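Local coordinates for dihydrodipicolinate synthase (Bacillus anthracis, PDB 1XKY), which probably catalyses the condensation of pyruvate with aspartate semialdehyde in the lysine branch of amino-acid biosynthesis, as dihydrodipicolinate synthases do, at residues 23-34 against 272-280; 64-75 against 99-108. All coordinates share one frame; numbering follows the deposited sequence.

Following the chain from its N terminus, residues 23-34 leave barrel strand 16-19 and run into helix 32-44; they meet residues 272-280 only after the chain has passed through the other seven barrel strands, so contact 1 closes a long loop of 237 intervening residues. Contact 2 is nested inside that loop and closes a much shorter one, bringing helix 64-78 beside helix 93-105, the two linked through strand 84-87, within the TIM barrel. The two touch directly: Arg278 of contact 1 forms a salt bridge with Glu66 of contact 2, and the Phe32 ring meets His73 edge-to-face. Contact 1 thus joins the segment after helix 261-269 to the start of the barrel, while contact 2 joins successive outer helices.

Contact 1. Residues 23-34 against 272-280; sequences PFDINGNIDFAK and LDVGSVRLP
Arg278 lays its guanidinium nearly flat over the Phe24 ring, planes 18° apart, an off-centre cation-pi stack in which NE lies 3.5 Å from CZ of the ring. The same group grips Gly28 O side-on with two nitrogens, NE at 3.0 Å and NH2 at 2.9 Å from that oxygen, both in the carbonyl plane. Stack and paired bonds help fix the rotation of the guanidinium, which also binds Thr61 O through NH1 and Glu66 through NH2; the chain, extended from CG to NE, carries it across the ring. Next to it, Phe24 N donates to Val274 O (3.0 Å), one water bridges Asp25 O and Ser276 N, and Gly275 CA makes a CA-H...O contact with Phe24 O. Pro23 CB packs on Val274 CB at 3.9 Å. Farther along, the extended Lys34 chain runs beside Asp273, its NZ forming a salt bridge with OD1 at 3.0 Å. Gly275 N reaches that oxygen from the opposite face of the carboxylate, making an Asx turn, which probably helps orient the carboxylate. In the second shell, Asp25 OD1 accepts from Asn29 N and helps shape the type I turn that presents Gly28 O. Asp31 caps the helix carrying Lys34. Helix 261-269 lies against Phe24 and Val274 through Lys264, while helix 32-44 packs on Pro23 and Leu272.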
loop_
_atom_site.group_PDB
_atom_site.type_symbol
_atom_site.label_atom_id
_atom_site.label_comp_id
_atom_site.label_asym_id
_atom_site.label_seq_id
_atom_site.Cartn_x
_atom_site.Cartn_y
_atom_site.Cartn_z
ATOM N N PRO A 23 -24.263 22.404 -9.441
ATOM C CA PRO A 23 -24.393 23.715 -8.801
ATOM C C PRO A 23 -25.468 23.761 -7.711
ATOM O O PRO A 23 -26.578 23.255 -7.911
ATOM C CB PRO A 23 -24.766 24.649 -9.967
ATOM C CG PRO A 23 -24.274 23.956 -11.182
ATOM C CD PRO A 23 -24.444 22.495 -10.905
ATOM N N PHE A 24 -25.121 24.361 -6.573
ATOM C CA PHE A 24 -26.068 24.589 -5.482
ATOM C C PHE A 24 -26.255 26.079 -5.230
ATOM O O PHE A 24 -25.329 26.891 -5.411
ATOM C CB PHE A 24 -25.612 23.920 -4.174
ATOM C CG PHE A 24 -25.483 22.414 -4.249
ATOM C CD1 PHE A 24 -24.357 21.777 -3.734
ATOM C CD2 PHE A 24 -26.481 21.632 -4.820
ATOM C CE1 PHE A 24 -24.224 20.385 -3.792
ATOM C CE2 PHE A 24 -26.356 20.235 -4.874
ATOM C CZ PHE A 24 -25.230 19.620 -4.361
ATOM N N ASP A 25 -27.461 26.431 -4.796
ATOM C CA ASP A 25 -27.764 27.790 -4.407
ATOM C C ASP A 25 -27.289 28.022 -2.967
ATOM O O ASP A 25 -26.658 27.139 -2.352
ATOM C CB ASP A 25 -29.261 28.099 -4.606
ATOM C CG ASP A 25 -30.172 27.338 -3.664
ATOM O OD1 ASP A 25 -29.719 26.823 -2.614
ATOM O OD2 ASP A 25 -31.374 27.275 -3.983
ATOM N N ILE A 26 -27.588 29.205 -2.439
ATOM C CA ILE A 26 -27.099 29.600 -1.125
ATOM C C ILE A 26 -27.677 28.719 -0.010
ATOM O O ILE A 26 -27.066 28.569 1.034
ATOM C CB ILE A 26 -27.360 31.112 -0.855
ATOM C CG1 ILE A 26 -26.512 31.626 0.319
ATOM C CG2 ILE A 26 -28.845 31.374 -0.604
ATOM C CD1 ILE A 26 -25.022 31.391 0.179
ATOM N N ASN A 27 -28.832 28.110 -0.253
ATOM C CA ASN A 27 -29.430 27.175 0.695
ATOM C C ASN A 27 -28.997 25.727 0.482
ATOM O O ASN A 27 -29.525 24.822 1.122
ATOM C CB ASN A 27 -30.952 27.272 0.619
ATOM C CG ASN A 27 -31.457 28.661 0.940
ATOM O OD1 ASN A 27 -32.338 29.183 0.258
ATOM N ND2 ASN A 27 -30.893 29.274 1.971
ATOM N N GLY A 28 -28.042 25.511 -0.414
ATOM C CA GLY A 28 -27.557 24.174 -0.730
ATOM C C GLY A 28 -28.464 23.355 -1.627
ATOM O O GLY A 28 -28.190 22.180 -1.861
ATOM N N ASN A 29 -29.545 23.953 -2.124
ATOM C CA ASN A 29 -30.425 23.261 -3.062
ATOM C C ASN A 29 -29.869 23.381 -4.469
ATOM O O ASN A 29 -29.102 24.298 -4.755
ATOM C CB ASN A 29 -31.846 23.834 -3.011
ATOM C CG ASN A 29 -32.500 23.653 -1.653
ATOM O OD1 ASN A 29 -33.014 24.606 -1.070
ATOM N ND2 ASN A 29 -32.469 22.430 -1.138
ATOM N N ILE A 30 -30.264 22.460 -5.343
ATOM C CA ILE A 30 -29.836 22.504 -6.740
ATOM C C ILE A 30 -30.217 23.844 -7.383
ATOM O O ILE A 30 -31.377 24.260 -7.324
ATOM C CB ILE A 30 -30.431 21.340 -7.578
ATOM C CG1 ILE A 30 -29.888 19.992 -7.081
ATOM C CG2 ILE A 30 -30.108 21.542 -9.068
ATOM C CD1 ILE A 30 -30.499 18.765 -7.754
ATOM N N ASP A 31 -29.236 24.505 -7.996
ATOM C CA ASP A 31 -29.479 25.743 -8.726
ATOM C C ASP A 31 -29.568 25.438 -10.215
ATOM O O ASP A 31 -28.549 25.238 -10.885
ATOM C CB ASP A 31 -28.377 26.760 -8.449
ATOM C CG ASP A 31 -28.765 28.159 -8.880
ATOM O OD1 ASP A 31 -29.202 28.337 -10.037
ATOM O OD2 ASP A 31 -28.628 29.072 -8.049
ATOM N N PHE A 32 -30.794 25.396 -10.727
ATOM C CA PHE A 32 -31.025 24.983 -12.110
ATOM C C PHE A 32 -30.535 26.018 -13.128
ATOM O O PHE A 32 -29.990 25.645 -14.167
ATOM C CB PHE A 32 -32.496 24.608 -12.315
ATOM C CG PHE A 32 -32.894 23.375 -11.555
ATOM C CD1 PHE A 32 -33.439 23.469 -10.284
ATOM C CD2 PHE A 32 -32.666 22.120 -12.087
ATOM C CE1 PHE A 32 -33.790 22.323 -9.570
ATOM C CE2 PHE A 32 -33.013 20.976 -11.384
ATOM C CZ PHE A 32 -33.573 21.078 -10.124
ATOM N N ALA A 33 -30.679 27.306 -12.812
ATOM C CA ALA A 33 -30.169 28.367 -13.682
ATOM C C ALA A 33 -28.641 28.317 -13.808
ATOM O O ALA A 33 -28.105 28.494 -14.901
ATOM C CB ALA A 33 -30.613 29.743 -13.181
ATOM N N LYS A 34 -27.944 28.082 -12.698
ATOM C CA LYS A 34 -26.483 27.904 -12.735
ATOM C C LYS A 34 -26.097 26.636 -13.503
ATOM O O LYS A 34 -25.083 26.612 -14.202
ATOM C CB LYS A 34 -25.890 27.869 -11.319
ATOM C CG LYS A 34 -25.898 29.219 -10.621
ATOM C CD LYS A 34 -25.379 29.156 -9.181
ATOM C CE LYS A 34 -25.036 30.572 -8.674
ATOM N NZ LYS A 34 -24.241 30.558 -7.400
ATOM N N LEU A 272 -17.837 31.728 -12.857
ATOM C CA LEU A 272 -18.949 30.789 -12.976
ATOM C C LEU A 272 -19.230 30.198 -11.601
ATOM O O LEU A 272 -18.767 29.112 -11.271
ATOM C CB LEU A 272 -18.638 29.699 -14.015
ATOM C CG LEU A 272 -19.807 29.308 -14.932
ATOM C CD1 LEU A 272 -19.413 28.222 -15.917
ATOM C CD2 LEU A 272 -20.993 28.862 -14.128
ATOM N N ASP A 273 -19.972 30.935 -10.784
ATOM C CA ASP A 273 -20.266 30.488 -9.420
ATOM C C ASP A 273 -21.277 29.343 -9.470
ATOM O O ASP A 273 -22.370 29.490 -10.019
ATOM C CB ASP A 273 -20.777 31.644 -8.546
ATOM C CG ASP A 273 -20.735 31.316 -7.053
ATOM O OD1 ASP A 273 -21.322 30.292 -6.645
ATOM O OD2 ASP A 273 -20.109 32.078 -6.278
ATOM N N VAL A 274 -20.875 28.198 -8.918
ATOM C CA VAL A 274 -21.712 27.013 -8.847
ATOM C C VAL A 274 -21.971 26.629 -7.379
ATOM O O VAL A 274 -22.338 25.490 -7.079
ATOM C CB VAL A 274 -21.077 25.822 -9.624
ATOM C CG1 VAL A 274 -21.039 26.120 -11.103
ATOM C CG2 VAL A 274 -19.677 25.510 -9.125
ATOM N N GLY A 275 -21.763 27.589 -6.477
ATOM C CA GLY A 275 -22.061 27.412 -5.057
ATOM C C GLY A 275 -21.070 26.539 -4.313
ATOM O O GLY A 275 -19.955 26.287 -4.787
ATOM N N SER A 276 -21.505 26.061 -3.153
ATOM C CA SER A 276 -20.667 25.288 -2.260
ATOM C C SER A 276 -20.982 23.788 -2.341
ATOM O O SER A 276 -21.482 23.316 -3.362
ATOM C CB SER A 276 -20.836 25.807 -0.840
ATOM O OG SER A 276 -19.745 25.405 -0.050
ATOM N N VAL A 277 -20.681 23.064 -1.261
ATOM C CA VAL A 277 -20.809 21.613 -1.198
ATOM C C VAL A 277 -21.636 21.204 0.006
ATOM O O VAL A 277 -21.850 21.997 0.926
ATOM C CB VAL A 277 -19.428 20.903 -1.119
ATOM C CG1 VAL A 277 -18.710 20.971 -2.463
ATOM C CG2 VAL A 277 -18.563 21.481 0.026
ATOM N N ARG A 278 -22.106 19.959 -0.010
ATOM C CA ARG A 278 -22.914 19.437 1.094
ATOM C C ARG A 278 -22.077 18.561 2.002
ATOM O O ARG A 278 -21.241 17.800 1.529
ATOM C CB ARG A 278 -24.092 18.631 0.562
ATOM C CG ARG A 278 -25.073 19.455 -0.227
ATOM C CD ARG A 278 -26.263 18.638 -0.619
ATOM N NE ARG A 278 -27.209 19.388 -1.434
ATOM C CZ ARG A 278 -28.300 18.857 -1.981
ATOM N NH1 ARG A 278 -28.573 17.571 -1.811
ATOM N NH2 ARG A 278 -29.122 19.606 -2.708
ATOM N N LEU A 279 -22.324 18.674 3.303
ATOM C CA LEU A 279 -21.686 17.826 4.306
ATOM C C LEU A 279 -21.850 16.337 3.954
ATOM O O LEU A 279 -22.925 15.925 3.515
ATOM C CB LEU A 279 -22.264 18.126 5.697
ATOM C CG LEU A 279 -21.761 19.388 6.414
ATOM C CD1 LEU A 279 -22.673 19.761 7.578
ATOM C CD2 LEU A 279 -20.332 19.192 6.908
ATOM N N PRO A 280 -20.799 15.521 4.173
ATOM C CA PRO A 280 -19.563 15.786 4.937
ATOM C C PRO A 280 -18.444 16.589 4.246
ATOM O O PRO A 280 -17.359 16.739 4.828
ATOM C CB PRO A 280 -19.056 14.376 5.273
ATOM C CG PRO A 280 -19.511 13.528 4.141
ATOM C CD PRO A 280 -20.811 14.158 3.610
HETATM O O HOH W 1 -24.168 26.251 -1.986
#

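Contact 2. Residues 64-75 against 99-108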
loop_
_atom_site.group_PDB
_atom_site.type_symbol
_atom_site.label_atom_id
_atom_site.label_comp_id
_atom_site.label_asym_id
_atom_site.label_seq_id
_atom_site.Cartn_x
_atom_site.Cartn_y
_atom_site.Cartn_z
ATOM N N SER A 64 -32.694 10.691 -4.439
ATOM C CA SER A 64 -33.092 10.091 -5.708
ATOM C C SER A 64 -33.948 11.066 -6.529
ATOM O O SER A 64 -33.820 11.150 -7.743
ATOM C CB SER A 64 -33.850 8.788 -5.457
ATOM O OG SER A 64 -34.341 8.256 -6.674
ATOM N N GLU A 65 -34.792 11.819 -5.837
ATOM C CA GLU A 65 -35.683 12.789 -6.466
ATOM C C GLU A 65 -34.884 13.950 -7.066
ATOM O O GLU A 65 -35.176 14.400 -8.166
ATOM C CB GLU A 65 -36.713 13.306 -5.447
ATOM C CG GLU A 65 -37.779 12.274 -5.032
ATOM C CD GLU A 65 -37.256 11.137 -4.136
ATOM O OE1 GLU A 65 -36.305 11.355 -3.344
ATOM O OE2 GLU A 65 -37.809 10.012 -4.232
ATOM N N GLU A 66 -33.877 14.419 -6.335
ATOM C CA GLU A 66 -32.937 15.439 -6.824
ATOM C C GLU A 66 -32.167 14.978 -8.063
ATOM O O GLU A 66 -32.033 15.725 -9.043
ATOM C CB GLU A 66 -31.964 15.837 -5.709
ATOM C CG GLU A 66 -32.589 16.766 -4.684
ATOM C CD GLU A 66 -31.671 17.102 -3.527
ATOM O OE1 GLU A 66 -30.934 16.214 -3.044
ATOM O OE2 GLU A 66 -31.712 18.266 -3.085
ATOM N N LYS A 67 -31.680 13.740 -8.015
ATOM C CA LYS A 67 -30.958 13.157 -9.132
ATOM C C LYS A 67 -31.808 13.191 -10.401
ATOM O O LYS A 67 -31.361 13.689 -11.419
ATOM C CB LYS A 67 -30.509 11.729 -8.809
ATOM C CG LYS A 67 -29.409 11.656 -7.766
ATOM C CD LYS A 67 -29.089 10.215 -7.406
ATOM C CE LYS A 67 -28.007 10.152 -6.359
ATOM N NZ LYS A 67 -27.854 8.803 -5.787
ATOM N N VAL A 68 -33.037 12.686 -10.314
ATOM C CA VAL A 68 -33.937 12.591 -11.470
ATOM C C VAL A 68 -34.302 13.978 -12.019
ATOM O O VAL A 68 -34.323 14.171 -13.226
ATOM C CB VAL A 68 -35.233 11.781 -11.134
ATOM C CG1 VAL A 68 -36.236 11.830 -12.305
ATOM C CG2 VAL A 68 -34.891 10.329 -10.765
ATOM N N ALA A 69 -34.573 14.937 -11.137
ATOM C CA ALA A 69 -34.806 16.326 -11.560
ATOM C C ALA A 69 -33.581 16.904 -12.283
ATOM O O ALA A 69 -33.707 17.585 -13.311
ATOM C CB ALA A 69 -35.171 17.191 -10.366
ATOM N N LEU A 70 -32.402 16.625 -11.729
ATOM C CA LEU A 70 -31.141 17.059 -12.314
ATOM C C LEU A 70 -30.904 16.437 -13.688
ATOM O O LEU A 70 -30.505 17.143 -14.624
ATOM C CB LEU A 70 -29.967 16.733 -11.372
ATOM C CG LEU A 70 -28.580 17.221 -11.807
ATOM C CD1 LEU A 70 -28.538 18.738 -11.906
ATOM C CD2 LEU A 70 -27.505 16.711 -10.840
ATOM N N TYR A 71 -31.139 15.126 -13.812
ATOM C CA TYR A 71 -31.006 14.450 -15.108
ATOM C C TYR A 71 -31.932 15.104 -16.134
ATOM O O TYR A 71 -31.519 15.409 -17.260
ATOM C CB TYR A 71 -31.373 12.956 -15.045
ATOM C CG TYR A 71 -30.626 12.097 -14.047
ATOM C CD1 TYR A 71 -29.321 12.399 -13.635
ATOM C CD2 TYR A 71 -31.223 10.947 -13.533
ATOM C CE1 TYR A 71 -28.657 11.588 -12.706
ATOM C CE2 TYR A 71 -30.566 10.130 -12.622
ATOM C CZ TYR A 71 -29.287 10.449 -12.209
ATOM O OH TYR A 71 -28.657 9.624 -11.289
ATOM N N ARG A 72 -33.188 15.297 -15.731
ATOM C CA ARG A 72 -34.215 15.830 -16.617
ATOM C C ARG A 72 -33.845 17.229 -17.115
ATOM O O ARG A 72 -33.976 17.521 -18.297
ATOM C CB ARG A 72 -35.567 15.850 -15.900
ATOM C CG ARG A 72 -36.717 16.325 -16.749
ATOM C CD ARG A 72 -37.962 16.574 -15.910
ATOM N NE ARG A 72 -38.584 15.327 -15.464
ATOM C CZ ARG A 72 -38.603 14.869 -14.213
ATOM N NH1 ARG A 72 -38.035 15.544 -13.213
ATOM N NH2 ARG A 72 -39.212 13.714 -13.955
ATOM N N HIS A 73 -33.369 18.077 -16.213
ATOM C CA HIS A 73 -32.974 19.428 -16.590
ATOM C C HIS A 73 -31.783 19.442 -17.550
ATOM O O HIS A 73 -31.773 20.181 -18.538
ATOM C CB HIS A 73 -32.629 20.248 -15.357
ATOM C CG HIS A 73 -32.235 21.656 -15.677
ATOM N ND1 HIS A 73 -33.150 22.602 -16.080
ATOM C CD2 HIS A 73 -31.029 22.271 -15.679
ATOM C CE1 HIS A 73 -32.527 23.748 -16.295
ATOM N NE2 HIS A 73 -31.238 23.573 -16.064
ATOM N N VAL A 74 -30.781 18.619 -17.255
ATOM C CA VAL A 74 -29.593 18.552 -18.086
ATOM C C VAL A 74 -29.937 18.005 -19.477
ATOM O O VAL A 74 -29.435 18.506 -20.481
ATOM C CB VAL A 74 -28.466 17.719 -17.411
ATOM C CG1 VAL A 74 -27.282 17.557 -18.346
ATOM C CG2 VAL A 74 -28.033 18.373 -16.090
ATOM N N VAL A 75 -30.803 16.999 -19.540
ATOM C CA VAL A 75 -31.296 16.503 -20.824
ATOM C C VAL A 75 -31.952 17.637 -21.629
ATOM O O VAL A 75 -31.703 17.783 -22.828
ATOM C CB VAL A 75 -32.288 15.312 -20.621
ATOM C CG1 VAL A 75 -33.147 15.062 -21.869
ATOM C CG2 VAL A 75 -31.523 14.055 -20.230
ATOM N N LEU A 99 -33.197 3.420 -10.097
ATOM C CA LEU A 99 -32.734 4.738 -10.550
ATOM C C LEU A 99 -32.390 4.727 -12.041
ATOM O O LEU A 99 -32.569 5.723 -12.739
ATOM C CB LEU A 99 -31.535 5.209 -9.720
ATOM C CG LEU A 99 -31.024 6.632 -9.947
ATOM C CD1 LEU A 99 -32.129 7.673 -9.714
ATOM C CD2 LEU A 99 -29.852 6.899 -9.049
ATOM N N THR A 100 -31.910 3.590 -12.529
ATOM C CA THR A 100 -31.577 3.436 -13.940
ATOM C C THR A 100 -32.841 3.564 -14.802
ATOM O O THR A 100 -32.813 4.240 -15.839
ATOM C CB THR A 100 -30.812 2.120 -14.186
ATOM O OG1 THR A 100 -29.537 2.185 -13.520
ATOM C CG2 THR A 100 -30.582 1.871 -15.666
ATOM N N LYS A 101 -33.939 2.952 -14.348
ATOM C CA LYS A 101 -35.249 3.082 -15.007
ATOM C C LYS A 101 -35.690 4.531 -15.041
ATOM O O LYS A 101 -36.110 5.026 -16.072
ATOM C CB LYS A 101 -36.341 2.280 -14.285
ATOM C CG LYS A 101 -36.078 0.792 -14.100
ATOM C CD LYS A 101 -36.497 -0.049 -15.285
ATOM C CE LYS A 101 -36.257 -1.532 -15.023
ATOM N NZ LYS A 101 -37.024 -2.038 -13.851
ATOM N N LYS A 102 -35.607 5.198 -13.893
ATOM C CA LYS A 102 -36.006 6.592 -13.786
ATOM C C LYS A 102 -35.190 7.507 -14.704
ATOM O O LYS A 102 -35.754 8.359 -15.389
ATOM C CB LYS A 102 -35.939 7.063 -12.331
ATOM C CG LYS A 102 -37.072 6.518 -11.468
ATOM C CD LYS A 102 -36.699 6.491 -10.005
ATOM C CE LYS A 102 -37.915 6.426 -9.103
ATOM N NZ LYS A 102 -38.885 5.386 -9.557
ATOM N N ALA A 103 -33.873 7.323 -14.731
ATOM C CA ALA A 103 -33.019 8.061 -15.668
ATOM C C ALA A 103 -33.411 7.784 -17.125
ATOM O O ALA A 103 -33.483 8.705 -17.937
ATOM C CB ALA A 103 -31.553 7.731 -15.443
ATOM N N THR A 104 -33.678 6.519 -17.446
ATOM C CA THR A 104 -34.071 6.148 -18.805
ATOM C C THR A 104 -35.363 6.878 -19.202
ATOM O O THR A 104 -35.485 7.380 -20.325
ATOM C CB THR A 104 -34.270 4.618 -18.938
ATOM O OG1 THR A 104 -33.034 3.950 -18.675
ATOM C CG2 THR A 104 -34.759 4.231 -20.332
ATOM N N GLU A 105 -36.306 6.946 -18.262
ATOM C CA GLU A 105 -37.595 7.597 -18.477
ATOM C C GLU A 105 -37.514 9.097 -18.766
ATOM O O GLU A 105 -38.377 9.630 -19.461
ATOM C CB GLU A 105 -38.502 7.385 -17.266
ATOM C CG GLU A 105 -39.029 5.976 -17.100
ATOM C CD GLU A 105 -39.661 5.753 -15.726
ATOM O OE1 GLU A 105 -39.716 6.712 -14.921
ATOM O OE2 GLU A 105 -40.109 4.620 -15.451
ATOM N N VAL A 106 -36.506 9.784 -18.229
ATOM C CA VAL A 106 -36.343 11.222 -18.501
ATOM C C VAL A 106 -35.392 11.541 -19.656
ATOM O O VAL A 106 -35.044 12.704 -19.857
ATOM C CB VAL A 106 -35.938 12.035 -17.231
ATOM C CG1 VAL A 106 -36.928 11.791 -16.109
ATOM C CG2 VAL A 106 -34.505 11.729 -16.787
ATOM N N GLY A 107 -34.968 10.523 -20.400
ATOM C CA GLY A 107 -34.313 10.730 -21.689
ATOM C C GLY A 107 -32.803 10.880 -21.721
ATOM O O GLY A 107 -32.255 11.427 -22.688
ATOM N N VAL A 108 -32.110 10.395 -20.691
ATOM C CA VAL A 108 -30.643 10.392 -20.733
ATOM C C VAL A 108 -30.196 9.421 -21.838
ATOM O O VAL A 108 -30.976 8.589 -22.305
ATOM C CB VAL A 108 -29.990 10.013 -19.373
ATOM C CG1 VAL A 108 -30.463 10.944 -18.265
ATOM C CG2 VAL A 108 -30.244 8.540 -19.008
#
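Leu99 enters the face of residues 64-75, part of helix 64-78, as a knob into the hole formed by Ser64, Lys67, Val68 and Tyr71. With CG anti to the backbone N (chi1 -173°), its methyls lie against two hydroxyl oxygens, CD1 3.8 Å from Ser64 OG and CD2 3.7 Å from Tyr71 OH; CD1 also meets Val68 CG2, and CD2 touches Lys67 CD. Purely apolar contacts follow the helices toward their C-terminal ends. Val68 splits its two branches, CG2 against Lys102 CB and CG1 against Val106 CG1 at 3.9 Å. Tyr71 crosses Leu99 at about a right angle and takes Ala103 CB obliquely, 3.8 Å from its CD2; its CB touches both Val106 CG2 and Val108 CG1. Val75 CG2 meets the same Val108 methyl at 3.8 Å. Aliphatic-to-polar contacts border this core. Arg72, bent at chi3 (-73°), brings NH2 to 3.7 Å from Val106 CG1, and Val75 CG1 approaches Val106 O at 3.6 Å. Val106 and Gly107, just past the end of helix 93-105, thus continue the interface where the second helix has stopped. The axes of segments 64-75 and 99-105 approach to 9.5 Å and cross at -27°, running in the same general direction, as expected for successive helices of a TIM barrel. Beneath them, Ala86 of strand 84-87 meets Tyr71, Ala103 and Val108, and Val52 of strand 49-52 packs on Tyr71; helix 32-44 borders Val74.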